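Local coordinates for Iron(III) ABC transporter, periplasmic iron-compound-binding protein (Vibrio cholerae, PDB 3TEF), which probably binds iron-loaded catecholate siderophores in the periplasm and delivers them to an ABC transporter for iron uptake, at residues I25-L30 and Y261-G266; S157-V162 and F185-T190; E2-E7 and L15-Q20. All blocks are in the same frame, centred on the assembly; numbering follows the deposited sequence.

Contact 1: residues I25-L30 and Y261-G266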
loop_
_atom_site.group_PDB
_atom_site.type_symbol
_atom_site.label_atom_id
_atom_site.label_comp_id
_atom_site.label_asym_id
_atom_site.label_seq_id
_atom_site.Cartn_x
_atom_site.Cartn_y
_atom_site.Cartn_z
ATOM N N ILE A 25 -2.820 -12.511 -5.774
ATOM C CA ILE A 25 -3.191 -12.411 -4.369
ATOM C C ILE A 25 -2.712 -11.054 -3.844
ATOM O O ILE A 25 -1.559 -10.678 -4.056
ATOM C CB ILE A 25 -2.558 -13.542 -3.557
ATOM C CG1 ILE A 25 -3.143 -14.879 -4.035
ATOM C CG2 ILE A 25 -2.850 -13.342 -2.080
ATOM C CD1 ILE A 25 -2.439 -16.097 -3.460
ATOM N N GLY A 26 -3.598 -10.312 -3.183
ATOM C CA GLY A 26 -3.246 -8.986 -2.688
ATOM C C GLY A 26 -3.941 -7.885 -3.484
ATOM O O GLY A 26 -3.992 -7.934 -4.714
ATOM N N VAL A 27 -4.436 -6.874 -2.781
ATOM C CA VAL A 27 -5.186 -5.792 -3.421
ATOM C C VAL A 27 -4.279 -4.838 -4.178
ATOM O O VAL A 27 -4.678 -4.278 -5.197
ATOM C CB VAL A 27 -6.026 -5.024 -2.391
ATOM C CG1 VAL A 27 -6.818 -3.892 -3.069
ATOM C CG2 VAL A 27 -6.958 -5.986 -1.662
ATOM N N GLY A 28 -3.050 -4.645 -3.690
ATOM C CA GLY A 28 -2.141 -3.735 -4.361
ATOM C C GLY A 28 -1.697 -4.292 -5.701
ATOM O O GLY A 28 -1.641 -3.563 -6.700
ATOM N N ALA A 29 -1.370 -5.587 -5.706
ATOM C CA ALA A 29 -1.013 -6.299 -6.928
ATOM C C ALA A 29 -2.179 -6.273 -7.928
ATOM O O ALA A 29 -1.992 -5.980 -9.109
ATOM C CB ALA A 29 -0.615 -7.735 -6.609
ATOM N N LEU A 30 -3.381 -6.552 -7.439
ATOM C CA LEU A 30 -4.568 -6.530 -8.303
ATOM C C LEU A 30 -4.830 -5.125 -8.893
ATOM O O LEU A 30 -5.094 -4.975 -10.094
ATOM C CB LEU A 30 -5.783 -7.064 -7.534
ATOM C CG LEU A 30 -7.086 -7.205 -8.333
ATOM C CD1 LEU A 30 -6.887 -8.016 -9.600
ATOM C CD2 LEU A 30 -8.147 -7.854 -7.455
ATOM N N TYR A 261 -2.807 1.392 3.249
ATOM C CA TYR A 261 -2.598 0.252 4.127
ATOM C C TYR A 261 -2.846 -1.093 3.426
ATOM O O TYR A 261 -2.100 -2.049 3.609
ATOM C CB TYR A 261 -3.489 0.406 5.365
ATOM C CG TYR A 261 -3.338 -0.711 6.373
ATOM C CD1 TYR A 261 -2.185 -0.829 7.138
ATOM C CD2 TYR A 261 -4.353 -1.638 6.558
ATOM C CE1 TYR A 261 -2.045 -1.862 8.068
ATOM C CE2 TYR A 261 -4.226 -2.671 7.487
ATOM C CZ TYR A 261 -3.074 -2.771 8.232
ATOM O OH TYR A 261 -2.955 -3.793 9.147
ATOM N N ILE A 262 -3.895 -1.151 2.613
ATOM C CA ILE A 262 -4.297 -2.397 1.962
ATOM C C ILE A 262 -3.652 -2.612 0.594
ATOM O O ILE A 262 -3.007 -3.636 0.354
ATOM C CB ILE A 262 -5.839 -2.483 1.795
ATOM C CG1 ILE A 262 -6.545 -2.436 3.163
ATOM C CG2 ILE A 262 -6.227 -3.738 1.004
ATOM C CD1 ILE A 262 -6.275 -3.627 4.048
ATOM N N ALA A 263 -3.820 -1.644 -0.299
ATOM C CA ALA A 263 -3.493 -1.823 -1.709
ATOM C C ALA A 263 -2.079 -1.345 -1.966
ATOM O O ALA A 263 -1.829 -0.454 -2.783
ATOM C CB ALA A 263 -4.492 -1.049 -2.589
ATOM N N ILE A 264 -1.147 -1.964 -1.256
ATOM C CA ILE A 264 0.241 -1.515 -1.261
ATOM C C ILE A 264 0.839 -1.474 -2.666
ATOM O O ILE A 264 0.832 -2.466 -3.395
ATOM C CB ILE A 264 1.075 -2.423 -0.360
ATOM C CG1 ILE A 264 0.606 -2.287 1.095
ATOM C CG2 ILE A 264 2.558 -2.109 -0.515
ATOM C CD1 ILE A 264 1.102 -3.412 2.006
ATOM N N SER A 265 1.362 -0.307 -3.028
ATOM C CA SER A 265 2.006 -0.087 -4.316
ATOM C C SER A 265 1.053 -0.145 -5.519
ATOM O O SER A 265 1.493 -0.211 -6.663
ATOM C CB SER A 265 3.212 -1.018 -4.508
ATOM O OG SER A 265 4.252 -0.697 -3.585
ATOM N N GLY A 266 -0.254 -0.082 -5.268
ATOM C CA GLY A 266 -1.191 -0.039 -6.369
ATOM C C GLY A 266 -1.009 1.230 -7.179
ATOM O O GLY A 266 -0.478 2.225 -6.679
HETATM O O HOH W 1 -3.719 -6.434 0.018
#
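The N-terminal end of helix 27-35 meets the turn that links helix 257-262 to helix 267-279, and at their closest point Gly28 faces Ala263. The two backbones come very near each other here: Gly28 CA lies 3.5 Å from Ala263 CA. Gly28 has no side chain, and that permits the approach. A CB at this position would run into Ile264 O and Ala263 C. Instead, Gly28 CA gives a CA-H...O contact to Ile264 O at 3.4 Å, with an angle of 150° at the hydrogen. A second, less straight contact runs the other way, from Gly266 CA to Gly28 O at 3.6 Å.

Val27 supplies the side-chain part. Its CG1 stands anti to the backbone N (chi1 -180°) and touches Ala263 CB at 3.7 Å. Its other branch, CG2, meets Ile262 CG2 at 3.6 Å, and the two side chains cross obliquely.

A water also joins the two backbones. It accepts from Val27 N at 2.9 Å and donates to Ile262 O at 2.9 Å. It thus serves an amide in the first turn of helix 27-35, where no helical carbonyl precedes it. Ile262 O also receives a weak hydrogen bond from Arg88. Tyr261 packs against Arg88 in a cation-pi contact, and its hydroxyl bonds to Arg221.

The turn itself is tightly folded. Ala263 is the centre of an inverse gamma turn and also begins a type II beta turn, closed by Gly266 N to Ala263 O at 3.0 Å. Strand 22-25 running into helix 27-35 is a beta-alpha unit of the lobe with the parallel sheet. The turn before C-terminal helix 267-279 meets its helix start, consistent with the two-lobed fold of periplasmic binding proteins.

Contact 2: residues S157-V162 and F185-T190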
loop_
_atom_site.group_PDB
_atom_site.type_symbol
_atom_site.label_atom_id
_atom_site.label_comp_id
_atom_site.label_asym_id
_atom_site.label_seq_id
_atom_site.Cartn_x
_atom_site.Cartn_y
_atom_site.Cartn_z
ATOM N N SER A 157 8.009 21.104 7.855
ATOM C CA SER A 157 7.236 20.796 9.047
ATOM C C SER A 157 7.107 19.300 9.289
ATOM O O SER A 157 7.301 18.489 8.380
ATOM C CB SER A 157 5.863 21.459 8.980
ATOM O OG SER A 157 5.996 22.871 8.969
ATOM N N ASP A 158 6.777 18.955 10.531
ATOM C CA ASP A 158 6.735 17.571 10.978
ATOM C C ASP A 158 5.341 16.973 10.831
ATOM O O ASP A 158 4.339 17.687 10.770
ATOM C CB ASP A 158 7.190 17.479 12.439
ATOM C CG ASP A 158 6.307 18.289 13.380
ATOM O OD1 ASP A 158 6.388 19.535 13.347
ATOM O OD2 ASP A 158 5.532 17.686 14.156
ATOM N N ALA A 159 5.288 15.650 10.755
ATOM C CA ALA A 159 4.012 14.953 10.748
ATOM C C ALA A 159 4.115 13.733 11.636
ATOM O O ALA A 159 5.173 13.101 11.729
ATOM C CB ALA A 159 3.618 14.545 9.345
ATOM N N MET A 160 3.006 13.414 12.287
ATOM C CA MET A 160 2.906 12.200 13.065
ATOM C C MET A 160 1.903 11.318 12.348
ATOM O O MET A 160 0.820 11.780 11.979
ATOM C CB MET A 160 2.413 12.513 14.476
ATOM C CG MET A 160 2.279 11.293 15.365
ATOM S SD MET A 160 1.669 11.696 17.011
ATOM C CE MET A 160 3.066 12.609 17.668
ATOM N N LEU A 161 2.278 10.069 12.118
ATOM C CA LEU A 161 1.391 9.115 11.467
ATOM C C LEU A 161 0.826 8.228 12.563
ATOM O O LEU A 161 1.579 7.594 13.284
ATOM C CB LEU A 161 2.172 8.276 10.449
ATOM C CG LEU A 161 1.446 7.326 9.480
ATOM C CD1 LEU A 161 0.729 6.173 10.209
ATOM C CD2 LEU A 161 0.480 8.063 8.569
ATOM N N VAL A 162 -0.496 8.214 12.695
ATOM C CA VAL A 162 -1.151 7.424 13.732
ATOM C C VAL A 162 -2.129 6.467 13.093
ATOM O O VAL A 162 -2.945 6.868 12.268
ATOM C CB VAL A 162 -1.904 8.314 14.739
ATOM C CG1 VAL A 162 -2.599 7.455 15.802
ATOM C CG2 VAL A 162 -0.946 9.284 15.403
ATOM N N PHE A 185 7.255 12.243 0.466
ATOM C CA PHE A 185 6.383 13.405 0.510
ATOM C C PHE A 185 7.016 14.573 1.264
ATOM O O PHE A 185 6.478 15.682 1.268
ATOM C CB PHE A 185 5.037 13.019 1.117
ATOM C CG PHE A 185 4.178 12.187 0.203
ATOM C CD1 PHE A 185 3.912 12.605 -1.093
ATOM C CD2 PHE A 185 3.647 10.979 0.631
ATOM C CE1 PHE A 185 3.114 11.850 -1.940
ATOM C CE2 PHE A 185 2.846 10.209 -0.216
ATOM C CZ PHE A 185 2.572 10.645 -1.497
ATOM N N GLY A 186 8.138 14.301 1.924
ATOM C CA GLY A 186 8.979 15.351 2.471
ATOM C C GLY A 186 8.665 15.885 3.856
ATOM O O GLY A 186 9.176 16.940 4.241
ATOM N N PHE A 187 7.832 15.182 4.616
ATOM C CA PHE A 187 7.611 15.564 6.005
ATOM C C PHE A 187 8.792 15.101 6.844
ATOM O O PHE A 187 9.507 14.174 6.469
ATOM C CB PHE A 187 6.341 14.908 6.553
ATOM C CG PHE A 187 5.067 15.509 6.045
ATOM C CD1 PHE A 187 4.591 16.702 6.561
ATOM C CD2 PHE A 187 4.316 14.855 5.080
ATOM C CE1 PHE A 187 3.414 17.245 6.105
ATOM C CE2 PHE A 187 3.125 15.392 4.617
ATOM C CZ PHE A 187 2.669 16.586 5.132
ATOM N N SER A 188 8.994 15.738 7.991
ATOM C CA SER A 188 9.919 15.197 8.979
ATOM C C SER A 188 9.088 14.548 10.086
ATOM O O SER A 188 7.906 14.859 10.243
ATOM C CB SER A 188 10.831 16.297 9.540
ATOM O OG SER A 188 10.075 17.285 10.220
ATOM N N GLU A 189 9.692 13.637 10.840
ATOM C CA GLU A 189 8.977 12.976 11.927
ATOM C C GLU A 189 8.823 13.913 13.120
ATOM O O GLU A 189 9.802 14.510 13.574
ATOM C CB GLU A 189 9.716 11.719 12.372
ATOM C CG GLU A 189 9.947 10.663 11.303
ATOM C CD GLU A 189 10.728 9.481 11.861
ATOM O OE1 GLU A 189 11.290 9.621 12.959
ATOM O OE2 GLU A 189 10.784 8.413 11.227
ATOM N N THR A 190 7.603 14.041 13.636
ATOM C CA THR A 190 7.386 14.796 14.866
ATOM C C THR A 190 8.296 14.219 15.931
ATOM O O THR A 190 9.101 14.930 16.525
ATOM C CB THR A 190 5.933 14.716 15.369
ATOM O OG1 THR A 190 5.041 15.198 14.361
ATOM C CG2 THR A 190 5.758 15.560 16.622
#
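Asp158 and Thr190 meet through their polar ends. Thr190 OG1 donates to Asp158 OD2 at a short 2.5 Å, and OD2 receives it on its anti lone pair, away from the other oxygen. Asp158 CG sits between its backbone N and carbonyl carbon (chi1 60°), which puts it 3.5 Å from Thr190 OG1. The same OD2 also accepts from Lys214 N, so two donors grip it. Thr190 CG2 reaches the tip of Met160, 4.1 Å from its CE.

Ala159 and Phe187 form the apolar pair. Ala159 CB lies over one face of the ring, 4.0 Å from its centroid and 29° off the normal, a CH-pi contact. Ser157 O comes instead to the ring edge, near its plane. Val181 and Thr215 also touch the Phe187 side chain.

Between these groups strand 188-189 adds a short parallel pairing to strand 158-165, whose other parallel neighbour is strand 215-220, in the mixed sheet of the second lobe. Asp158 pairs with Ser188, and both side chains lie on one face. Ala159 N donates to Ser188 O at 2.8 Å, and Ser188 N reaches Ser157 O at a longer 3.3 Å. Thr190 N approaches Ala159 O from 56° out of the carbonyl plane, at 3.2 Å. Ala159 O has a second donor, the hydroxyl of Tyr182 in helix 180-184. The carboxylate of Glu189 turns to the backbone N atoms of Ala174 and Val193.

Contact 3: residues E2-E7 and L15-Q20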
loop_
_atom_site.group_PDB
_atom_site.type_symbol
_atom_site.label_atom_id
_atom_site.label_comp_id
_atom_site.label_asym_id
_atom_site.label_seq_id
_atom_site.Cartn_x
_atom_site.Cartn_y
_atom_site.Cartn_z
ATOM N N GLU A 2 11.943 -16.206 -24.874
ATOM C CA GLU A 2 11.537 -14.835 -24.582
ATOM C C GLU A 2 11.242 -14.666 -23.097
ATOM O O GLU A 2 10.127 -14.309 -22.707
ATOM C CB GLU A 2 10.305 -14.466 -25.405
ATOM C CG GLU A 2 9.252 -15.564 -25.429
ATOM C CD GLU A 2 8.078 -15.224 -26.327
ATOM O OE1 GLU A 2 7.821 -14.018 -26.540
ATOM O OE2 GLU A 2 7.422 -16.164 -26.825
ATOM N N THR A 3 12.251 -14.914 -22.276
ATOM C CA THR A 3 12.088 -14.865 -20.831
ATOM C C THR A 3 12.601 -13.556 -20.250
ATOM O O THR A 3 13.463 -12.890 -20.828
ATOM C CB THR A 3 12.830 -16.026 -20.138
ATOM O OG1 THR A 3 14.230 -15.941 -20.430
ATOM C CG2 THR A 3 12.299 -17.369 -20.618
ATOM N N VAL A 4 12.056 -13.191 -19.099
ATOM C CA VAL A 4 12.565 -12.073 -18.331
ATOM C C VAL A 4 12.885 -12.603 -16.949
ATOM O O VAL A 4 12.258 -13.557 -16.496
ATOM C CB VAL A 4 11.529 -10.941 -18.221
ATOM C CG1 VAL A 4 11.400 -10.212 -19.546
ATOM C CG2 VAL A 4 10.181 -11.498 -17.783
ATOM N N THR A 5 13.876 -12.010 -16.296
ATOM C CA THR A 5 14.182 -12.353 -14.912
ATOM C C THR A 5 13.851 -11.151 -14.040
ATOM O O THR A 5 14.438 -10.074 -14.180
ATOM C CB THR A 5 15.655 -12.800 -14.718
ATOM O OG1 THR A 5 15.889 -14.006 -15.461
ATOM C CG2 THR A 5 15.950 -13.073 -13.243
ATOM N N ILE A 6 12.882 -11.344 -13.153
ATOM C CA ILE A 6 12.381 -10.279 -12.307
ATOM C C ILE A 6 12.945 -10.402 -10.906
ATOM O O ILE A 6 12.820 -11.454 -10.274
ATOM C CB ILE A 6 10.847 -10.361 -12.188
ATOM C CG1 ILE A 6 10.199 -10.285 -13.573
ATOM C CG2 ILE A 6 10.330 -9.274 -11.258
ATOM C CD1 ILE A 6 10.516 -8.994 -14.321
ATOM N N GLU A 7 13.541 -9.315 -10.417
ATOM C CA GLU A 7 14.064 -9.266 -9.059
ATOM C C GLU A 7 13.049 -8.613 -8.127
ATOM O O GLU A 7 12.582 -7.494 -8.369
ATOM C CB GLU A 7 15.389 -8.495 -9.023
ATOM C CG GLU A 7 16.146 -8.647 -7.710
ATOM C CD GLU A 7 17.646 -8.467 -7.876
ATOM O OE1 GLU A 7 18.087 -7.330 -8.149
ATOM O OE2 GLU A 7 18.381 -9.469 -7.735
ATOM N N LEU A 15 10.530 -16.095 -16.122
ATOM C CA LEU A 15 9.378 -16.613 -16.841
ATOM C C LEU A 15 9.312 -16.011 -18.234
ATOM O O LEU A 15 9.874 -14.944 -18.497
ATOM C CB LEU A 15 8.074 -16.309 -16.089
ATOM C CG LEU A 15 7.667 -14.840 -16.063
ATOM C CD1 LEU A 15 6.151 -14.700 -15.859
ATOM C CD2 LEU A 15 8.449 -14.085 -14.999
ATOM N N GLU A 16 8.625 -16.706 -19.126
ATOM C CA GLU A 16 8.338 -16.185 -20.452
ATOM C C GLU A 16 7.450 -14.938 -20.389
ATOM O O GLU A 16 6.481 -14.879 -19.626
ATOM C CB GLU A 16 7.672 -17.276 -21.283
ATOM C CG GLU A 16 7.210 -16.831 -22.658
ATOM C CD GLU A 16 6.653 -17.988 -23.468
ATOM O OE1 GLU A 16 7.270 -19.077 -23.441
ATOM O OE2 GLU A 16 5.596 -17.811 -24.114
ATOM N N GLN A 17 7.781 -13.935 -21.189
ATOM C CA GLN A 17 6.974 -12.719 -21.240
ATOM C C GLN A 17 5.514 -12.963 -21.608
ATOM O O GLN A 17 5.172 -13.948 -22.271
ATOM C CB GLN A 17 7.581 -11.711 -22.213
ATOM C CG GLN A 17 8.462 -10.686 -21.550
ATOM C CD GLN A 17 8.903 -9.601 -22.516
ATOM O OE1 GLN A 17 8.896 -8.414 -22.183
ATOM N NE2 GLN A 17 9.286 -10.007 -23.720
ATOM N N LYS A 18 4.665 -12.038 -21.176
ATOM C CA LYS A 18 3.235 -12.060 -21.475
ATOM C C LYS A 18 2.563 -13.363 -21.077
ATOM O O LYS A 18 1.972 -14.050 -21.912
ATOM C CB LYS A 18 2.982 -11.723 -22.943
ATOM C CG LYS A 18 3.316 -10.272 -23.256
ATOM C CD LYS A 18 4.250 -10.143 -24.443
ATOM C CE LYS A 18 3.475 -10.195 -25.752
ATOM N NZ LYS A 18 2.532 -9.047 -25.892
ATOM N N PRO A 19 2.642 -13.701 -19.784
ATOM C CA PRO A 19 1.922 -14.871 -19.284
ATOM C C PRO A 19 0.427 -14.670 -19.489
ATOM O O PRO A 19 -0.089 -13.579 -19.232
ATOM C CB PRO A 19 2.275 -14.890 -17.792
ATOM C CG PRO A 19 2.675 -13.483 -17.469
ATOM C CD PRO A 19 3.349 -12.979 -18.711
ATOM N N GLN A 20 -0.253 -15.708 -19.964
ATOM C CA GLN A 20 -1.653 -15.591 -20.357
ATOM C C GLN A 20 -2.614 -15.787 -19.196
ATOM O O GLN A 20 -3.687 -15.176 -19.154
ATOM C CB GLN A 20 -1.969 -16.574 -21.488
ATOM C CG GLN A 20 -1.232 -16.252 -22.781
ATOM C CD GLN A 20 -1.470 -14.820 -23.233
ATOM O OE1 GLN A 20 -0.549 -13.996 -23.258
ATOM N NE2 GLN A 20 -2.712 -14.516 -23.592
#
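Gln17 N donates to Glu2 O at 2.8 Å, in a bond that is almost straight, with 174° at the hydrogen. Val4 and Leu15 exchange two more bonds. Val4 N reaches Leu15 O at 2.9 Å, and Leu15 N reaches Val4 O at 3.1 Å. This is the open end of a beta hairpin made by strands 3-8 and 11-16. Val4 and Leu15 are an antiparallel hydrogen-bonded pair, and Thr3 and Glu16 are the non-hydrogen-bonded pair next to it. At that second pair the strands close in. Thr3 CA makes a CA-H...O contact to Leu15 O, and Glu16 CA makes one to Glu2 O.

Beyond the ladder, the side chains of Val4 and Leu15 share one face. Val4 CG2 lies 4.2 Å from Leu15 CD2 and nearer to Leu15 O. Ile6 CG1 makes a looser touch with the same CD2, at 4.4 Å. This apolar side faces the body of the protein. Ile6 packs on Asn123 and Val127 of helix 113-128, while Leu15 packs on Leu82 and Pro101.

Val4 also meets Gln17, whose side chain crosses it at about a right angle. Val4 CG1 is anti to its own carbonyl carbon (chi1 -73°) and rests against the aliphatic Gln17 CG at 3.6 Å.

At the exposed end, the side chains of Glu2 and Glu16 cross at a slant. Glu2 CG touches Glu16 CG, but the like charges probably repel. The carboxylate planes are 18° apart, and Glu2 OE2 lies 3.7 Å from Glu16 OE2.

How the contacts relate
The three contacts are separate, and none touches another. Contact 1 is the most central, its centre about 6 Å from that of the chain. The centres of contacts 1 and 2 are about 24 Å apart, with nearest atoms about 8 Å apart. Contact 3 lies about 21 Å from contact 1, centre to centre. Contacts 2 and 3 are on opposite sides of the chain's centre, their centres about 39 Å apart. In sequence, contact 3 closes first. Contact 1 then joins segments 231 residues apart at their closest ends, and contact 2 falls within that span. Contacts 1 and 3 involve the parallel-sheet lobe, contact 2 the mixed-sheet lobe. The siderophore probably binds between the lobes, as in relatives.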